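Local coordinates for laminin subunit ALPHA-1 (PDB 2JD4), which forms part of the basement membrane protein laminin-111, its LG4-5 domain pair probably anchoring it to cell surfaces, at residues 10-22 and 188-200. The protein carries 4 engineered substitutions. Residues are numbered along the deposited sequence; the frame is centred on the assembly and turned at random.
Sequences AVDTAPGYVAGAH and SAVDRCYVVAQEG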
ATOM      1  N   ALA A  10     -19.624   2.462  16.504  1.00 29.69           N
ATOM      2  CA  ALA A  10     -18.472   2.352  17.389  1.00 29.84           C
ATOM      3  C   ALA A  10     -17.671   3.649  17.267  1.00 31.27           C
ATOM      4  O   ALA A  10     -17.930   4.463  16.377  1.00 27.27           O
ATOM      5  CB  ALA A  10     -17.612   1.159  16.986  1.00 29.02           C
ATOM      6  N   VAL A  11     -16.706   3.845  18.158  1.00 31.29           N
ATOM      7  CA  VAL A  11     -15.885   5.049  18.128  1.00 35.49           C
ATOM      8  C   VAL A  11     -14.400   4.742  17.919  1.00 37.46           C
ATOM      9  O   VAL A  11     -13.851   3.834  18.542  1.00 35.86           O
ATOM     10  CB  VAL A  11     -16.039   5.851  19.431  1.00 36.42           C
ATOM     11  CG1 VAL A  11     -15.140   7.077  19.399  1.00 39.41           C
ATOM     12  CG2 VAL A  11     -17.492   6.261  19.612  1.00 42.98           C
ATOM     13  N   ASP A  12     -13.764   5.510  17.037  1.00 41.16           N
ATOM     14  CA  ASP A  12     -12.340   5.355  16.737  1.00 45.68           C
ATOM     15  C   ASP A  12     -11.485   6.169  17.706  1.00 46.29           C
ATOM     16  O   ASP A  12     -11.744   7.354  17.925  1.00 48.11           O
ATOM     17  CB  ASP A  12     -12.041   5.822  15.309  1.00 48.00           C
ATOM     18  CG  ASP A  12     -11.986   4.679  14.316  1.00 52.92           C
ATOM     19  OD1 ASP A  12     -12.993   3.955  14.183  1.00 53.90           O
ATOM     20  OD2 ASP A  12     -10.932   4.507  13.664  1.00 56.03           O
ATOM     21  N   THR A  13     -10.462   5.538  18.274  1.00 47.83           N
ATOM     22  CA  THR A  13      -9.570   6.218  19.209  1.00 47.56           C
ATOM     23  C   THR A  13      -8.248   6.566  18.527  1.00 45.36           C
ATOM     24  O   THR A  13      -7.411   5.692  18.303  1.00 47.33           O
ATOM     25  CB  THR A  13      -9.273   5.336  20.446  1.00 49.39           C
ATOM     26  OG1 THR A  13     -10.492   5.061  21.148  1.00 44.66           O
ATOM     27  CG2 THR A  13      -8.303   6.043  21.384  1.00 49.03           C
ATOM     28  N   ALA A  14      -8.067   7.842  18.199  1.00 43.70           N
ATOM     29  CA  ALA A  14      -6.848   8.307  17.541  1.00 41.57           C
ATOM     30  C   ALA A  14      -5.607   7.907  18.337  1.00 36.84           C
ATOM     31  O   ALA A  14      -5.488   8.228  19.515  1.00 35.73           O
ATOM     32  CB  ALA A  14      -6.891   9.819  17.369  1.00 43.17           C
ATOM     33  N   PRO A  15      -4.669   7.192  17.698  1.00 33.82           N
ATOM     34  CA  PRO A  15      -3.437   6.751  18.363  1.00 30.80           C
ATOM     35  C   PRO A  15      -2.342   7.809  18.525  1.00 28.49           C
ATOM     36  O   PRO A  15      -1.461   7.661  19.372  1.00 30.20           O
ATOM     37  CB  PRO A  15      -2.958   5.592  17.478  1.00 32.91           C
ATOM     38  CG  PRO A  15      -4.208   5.134  16.777  1.00 37.41           C
ATOM     39  CD  PRO A  15      -4.878   6.434  16.454  1.00 34.42           C
ATOM     40  N   GLY A  16      -2.386   8.869  17.723  1.00 25.84           N
ATOM     41  CA  GLY A  16      -1.339   9.872  17.806  1.00 24.57           C
ATOM     42  C   GLY A  16      -0.185   9.446  16.906  1.00 24.80           C
ATOM     43  O   GLY A  16      -0.258   8.380  16.292  1.00 22.49           O
ATOM     44  N   TYR A  17       0.883  10.243  16.831  1.00 24.74           N
ATOM     45  CA  TYR A  17       2.017   9.911  15.960  1.00 25.57           C
ATOM     46  C   TYR A  17       3.343   9.650  16.651  1.00 26.32           C
ATOM     47  O   TYR A  17       3.612  10.178  17.726  1.00 28.62           O
ATOM     48  CB  TYR A  17       2.244  11.018  14.930  1.00 26.58           C
ATOM     49  CG  TYR A  17       1.060  11.284  14.043  1.00 29.89           C
ATOM     50  CD1 TYR A  17       0.127  12.264  14.370  1.00 30.92           C
ATOM     51  CD2 TYR A  17       0.860  10.542  12.882  1.00 30.63           C
ATOM     52  CE1 TYR A  17      -0.978  12.498  13.563  1.00 32.86           C
ATOM     53  CE2 TYR A  17      -0.245  10.769  12.065  1.00 30.60           C
ATOM     54  CZ  TYR A  17      -1.157  11.747  12.414  1.00 29.23           C
ATOM     55  OH  TYR A  17      -2.252  11.974  11.616  1.00 33.17           O
ATOM     56  N   VAL A  18       4.179   8.845  16.004  1.00 25.43           N
ATOM     57  CA  VAL A  18       5.497   8.510  16.530  1.00 25.25           C
ATOM     58  C   VAL A  18       6.470   9.638  16.185  1.00 25.06           C
ATOM     59  O   VAL A  18       6.564  10.056  15.035  1.00 24.15           O
ATOM     60  CB  VAL A  18       6.030   7.190  15.913  1.00 26.69           C
ATOM     61  CG1 VAL A  18       7.396   6.851  16.498  1.00 28.83           C
ATOM     62  CG2 VAL A  18       5.052   6.058  16.170  1.00 26.84           C
ATOM     63  N   ALA A  19       7.193  10.135  17.181  1.00 25.56           N
ATOM     64  CA  ALA A  19       8.152  11.208  16.952  1.00 24.11           C
ATOM     65  C   ALA A  19       9.426  10.677  16.296  1.00 22.03           C
ATOM     66  O   ALA A  19       9.902   9.596  16.631  1.00 23.83           O
ATOM     67  CB  ALA A  19       8.496  11.890  18.277  1.00 24.52           C
ATOM     68  N   GLY A  20       9.969  11.437  15.352  1.00 20.43           N
ATOM     69  CA  GLY A  20      11.201  11.033  14.698  1.00 23.05           C
ATOM     70  C   GLY A  20      11.116   9.744  13.898  1.00 25.73           C
ATOM     71  O   GLY A  20      12.051   8.935  13.898  1.00 26.89           O
ATOM     72  N   ALA A  21       9.988   9.539  13.231  1.00 19.54           N
ATOM     73  CA  ALA A  21       9.811   8.348  12.410  1.00 18.72           C
ATOM     74  C   ALA A  21       9.094   8.778  11.143  1.00 19.62           C
ATOM     75  O   ALA A  21       8.360   9.773  11.150  1.00 17.53           O
ATOM     76  CB  ALA A  21       8.993   7.302  13.153  1.00 15.97           C
ATOM     77  N   HIS A  22       9.301   8.037  10.058  1.00 12.68           N
ATOM     78  CA  HIS A  22       8.655   8.379   8.796  1.00 14.69           C
ATOM     79  C   HIS A  22       7.934   7.183   8.169  1.00 15.20           C
ATOM     80  O   HIS A  22       8.431   6.055   8.205  1.00 14.87           O
ATOM     81  CB  HIS A  22       9.704   8.925   7.816  1.00 16.28           C
ATOM     82  CG  HIS A  22      10.400  10.160   8.305  1.00 21.16           C
ATOM     83  ND1 HIS A  22       9.921  11.431   8.068  1.00 24.54           N
ATOM     84  CD2 HIS A  22      11.530  10.317   9.033  1.00 18.39           C
ATOM     85  CE1 HIS A  22      10.726  12.316   8.627  1.00 24.40           C
ATOM     86  NE2 HIS A  22      11.711  11.667   9.220  1.00 21.89           N
ATOM     87  N   SER A 188       9.853  13.267  -1.202  1.00 17.72           N
ATOM     88  CA  SER A 188       8.577  13.244  -1.880  1.00 21.24           C
ATOM     89  C   SER A 188       7.601  12.303  -1.201  1.00 18.79           C
ATOM     90  O   SER A 188       7.957  11.188  -0.826  1.00 17.85           O
ATOM     91  CB  SER A 188       8.752  12.835  -3.347  1.00 23.84           C
ATOM     92  OG  SER A 188       7.488  12.673  -3.969  1.00 30.61           O
ATOM     93  N   ALA A 189       6.377  12.792  -1.020  1.00 17.07           N
ATOM     94  CA  ALA A 189       5.269  12.036  -0.444  1.00 18.88           C
ATOM     95  C   ALA A 189       5.510  11.226   0.822  1.00 16.68           C
ATOM     96  O   ALA A 189       5.119  10.061   0.896  1.00 15.91           O
ATOM     97  CB  ALA A 189       4.675  11.120  -1.524  1.00 16.18           C
ATOM     98  N   VAL A 190       6.135  11.827   1.825  1.00 15.75           N
ATOM     99  CA  VAL A 190       6.370  11.116   3.071  1.00 17.21           C
ATOM    100  C   VAL A 190       5.364  11.622   4.113  1.00 20.97           C
ATOM    101  O   VAL A 190       4.877  12.749   4.014  1.00 23.07           O
ATOM    102  CB  VAL A 190       7.817  11.345   3.564  1.00 18.86           C
ATOM    103  CG1 VAL A 190       8.023  10.694   4.914  1.00 21.50           C
ATOM    104  CG2 VAL A 190       8.802  10.741   2.553  1.00 20.46           C
ATOM    105  N   ASP A 191       5.028  10.787   5.093  1.00 18.42           N
ATOM    106  CA  ASP A 191       4.088  11.201   6.138  1.00 18.36           C
ATOM    107  C   ASP A 191       4.529  10.637   7.493  1.00 19.99           C
ATOM    108  O   ASP A 191       5.614  10.054   7.606  1.00 15.87           O
ATOM    109  CB  ASP A 191       2.674  10.730   5.787  1.00 21.97           C
ATOM    110  CG  ASP A 191       1.598  11.727   6.205  1.00 26.74           C
ATOM    111  OD1 ASP A 191       0.543  11.763   5.539  1.00 24.44           O
ATOM    112  OD2 ASP A 191       1.799  12.469   7.193  1.00 27.85           O
ATOM    113  N   ARG A 192       3.694  10.816   8.512  1.00 19.59           N
ATOM    114  CA  ARG A 192       3.995  10.341   9.866  1.00 18.05           C
ATOM    115  C   ARG A 192       3.411   8.963  10.132  1.00 16.38           C
ATOM    116  O   ARG A 192       2.489   8.529   9.444  1.00 17.71           O
ATOM    117  CB  ARG A 192       3.438  11.336  10.884  1.00 21.60           C
ATOM    118  CG  ARG A 192       3.808  12.770  10.573  1.00 25.63           C
ATOM    119  CD  ARG A 192       2.668  13.711  10.924  1.00 35.09           C
ATOM    120  NE  ARG A 192       2.886  14.391  12.190  1.00 35.97           N
ATOM    121  CZ  ARG A 192       2.022  15.237  12.740  1.00 33.88           C
ATOM    122  NH1 ARG A 192       0.874  15.502  12.135  1.00 32.48           N
ATOM    123  NH2 ARG A 192       2.317  15.831  13.883  1.00 35.43           N
ATOM    124  N   CYS A 193       3.949   8.275  11.137  1.00 15.16           N
ATOM    125  CA  CYS A 193       3.481   6.942  11.491  1.00 18.34           C
ATOM    126  C   CYS A 193       2.577   6.984  12.714  1.00 18.85           C
ATOM    127  O   CYS A 193       2.836   7.734  13.654  1.00 18.98           O
ATOM    128  CB  CYS A 193       4.654   6.035  11.846  1.00 20.31           C
ATOM    129  SG  CYS A 193       6.110   6.150  10.777  1.00 20.95           S
ATOM    130  N   TYR A 194       1.534   6.162  12.707  1.00 16.82           N
ATOM    131  CA  TYR A 194       0.626   6.085  13.844  1.00 17.60           C
ATOM    132  C   TYR A 194       1.363   5.320  14.948  1.00 19.36           C
ATOM    133  O   TYR A 194       2.145   4.403  14.662  1.00 19.18           O
ATOM    134  CB  TYR A 194      -0.657   5.334  13.455  1.00 18.56           C
ATOM    135  CG  TYR A 194      -1.540   6.072  12.471  1.00 21.97           C
ATOM    136  CD1 TYR A 194      -1.771   5.566  11.189  1.00 22.21           C
ATOM    137  CD2 TYR A 194      -2.154   7.275  12.823  1.00 20.19           C
ATOM    138  CE1 TYR A 194      -2.597   6.242  10.287  1.00 23.00           C
ATOM    139  CE2 TYR A 194      -2.977   7.958  11.928  1.00 19.82           C
ATOM    140  CZ  TYR A 194      -3.193   7.438  10.668  1.00 21.57           C
ATOM    141  OH  TYR A 194      -4.004   8.120   9.788  1.00 27.72           O
ATOM    142  N   VAL A 195       1.141   5.704  16.204  1.00 16.76           N
ATOM    143  CA  VAL A 195       1.788   5.018  17.323  1.00 16.63           C
ATOM    144  C   VAL A 195       1.423   3.543  17.234  1.00 18.60           C
ATOM    145  O   VAL A 195       2.251   2.672  17.491  1.00 22.70           O
ATOM    146  CB  VAL A 195       1.314   5.590  18.695  1.00 16.57           C
ATOM    147  CG1 VAL A 195       1.815   4.718  19.848  1.00 17.48           C
ATOM    148  CG2 VAL A 195       1.837   7.004  18.861  1.00 15.51           C
ATOM    149  N   VAL A 196       0.178   3.280  16.855  1.00 17.34           N
ATOM    150  CA  VAL A 196      -0.334   1.918  16.706  1.00 21.51           C
ATOM    151  C   VAL A 196      -1.041   1.799  15.356  1.00 20.39           C
ATOM    152  O   VAL A 196      -1.946   2.581  15.061  1.00 17.44           O
ATOM    153  CB  VAL A 196      -1.365   1.570  17.803  1.00 23.72           C
ATOM    154  CG1 VAL A 196      -1.824   0.133  17.632  1.00 30.98           C
ATOM    155  CG2 VAL A 196      -0.763   1.778  19.180  1.00 31.06           C
ATOM    156  N   ALA A 197      -0.638   0.818  14.547  1.00 18.54           N
ATOM    157  CA  ALA A 197      -1.241   0.626  13.230  1.00 20.19           C
ATOM    158  C   ALA A 197      -1.654  -0.822  12.975  1.00 20.43           C
ATOM    159  O   ALA A 197      -1.229  -1.739  13.683  1.00 19.50           O
ATOM    160  CB  ALA A 197      -0.269   1.083  12.139  1.00 20.74           C
ATOM    161  N   GLN A 198      -2.496  -1.006  11.962  1.00 16.30           N
ATOM    162  CA  GLN A 198      -2.976  -2.323  11.568  1.00 16.93           C
ATOM    163  C   GLN A 198      -2.927  -2.381  10.044  1.00 15.49           C
ATOM    164  O   GLN A 198      -2.902  -1.344   9.388  1.00 17.91           O
ATOM    165  CB  GLN A 198      -4.408  -2.552  12.077  1.00 17.44           C
ATOM    166  CG  GLN A 198      -5.459  -1.546  11.601  1.00 18.26           C
ATOM    167  CD  GLN A 198      -6.852  -1.840  12.174  1.00 17.97           C
ATOM    168  OE1 GLN A 198      -7.358  -2.951  12.057  1.00 22.28           O
ATOM    169  NE2 GLN A 198      -7.467  -0.836  12.796  1.00 18.60           N
ATOM    170  N   GLU A 199      -2.898  -3.580   9.476  1.00 15.07           N
ATOM    171  CA  GLU A 199      -2.833  -3.701   8.024  1.00 15.83           C
ATOM    172  C   GLU A 199      -4.027  -3.043   7.340  1.00 16.75           C
ATOM    173  O   GLU A 199      -5.178  -3.332   7.675  1.00 19.89           O
ATOM    174  CB  GLU A 199      -2.760  -5.168   7.606  1.00 16.70           C
ATOM    175  CG  GLU A 199      -2.680  -5.348   6.092  1.00 16.35           C
ATOM    176  CD  GLU A 199      -2.440  -6.784   5.684  1.00 23.10           C
ATOM    177  OE1 GLU A 199      -2.486  -7.668   6.567  1.00 30.41           O
ATOM    178  OE2 GLU A 199      -2.212  -7.027   4.481  1.00 25.40           O
ATOM    179  N   GLY A 200      -3.743  -2.167   6.377  1.00 17.55           N
ATOM    180  CA  GLY A 200      -4.804  -1.484   5.652  1.00 16.88           C
ATOM    181  C   GLY A 200      -4.507  -0.063   5.193  1.00 18.92           C
ATOM    182  O   GLY A 200      -3.457   0.511   5.498  1.00 15.79           O
TER
HETATM  183  O   HOH W   1       5.828   9.715  12.560  1.00 16.08           O
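The linker between the two laminin G domains, running through residues 188-200, is bridged here by residues 10-22, which lead from the disulfide that ties C9 to C281 of the second domain to strand 22-23 of the first. A single antiparallel beta bridge pairs Y17 with Y194. V18 N donates to C193 O at 2.9 Å, almost straight down the carbonyl, while V195 N reaches G16 O at 3.0 Å from above the carbonyl plane. G16 suits its extended, positive-phi backbone, where a CB would jam against the preceding carbonyl oxygen. One water takes the N-H of C193 and donates to V18 O and A21 O, tying the loop before H22 to the linker.

Y17, R192 and Y194 stand on one side of the bridge. With CG of Y17 anti to its carbonyl carbon (chi1 -59°), the ring stands beside the linker and offers a face to R192. The bent arginine chain sets CD over the ring centre and lays the guanidinium nearly parallel to the ring, planes 7° apart and CZ 4.3 Å from the centroid, a cation-pi stack. The Y194 ring runs alongside, pointing the same way but slid off, its CE2 3.9 Å from Y17 CE2; an alanine in its place would probably leave Y17 CE2 without its neighbour and take away a contact with P379.

Beyond the bridge, V18 CG2 packs on V195, whose own CG2 meets P15 O, and P15 lies against V196. C193 SG, disulfide-bonded to C168, sits 3.9 Å from A21 CB, where a small methyl fits. Two backbone bonds thus fix the antiparallel bridge, and a cation laid on an aromatic face suits its surface setting, since the charge need not be buried.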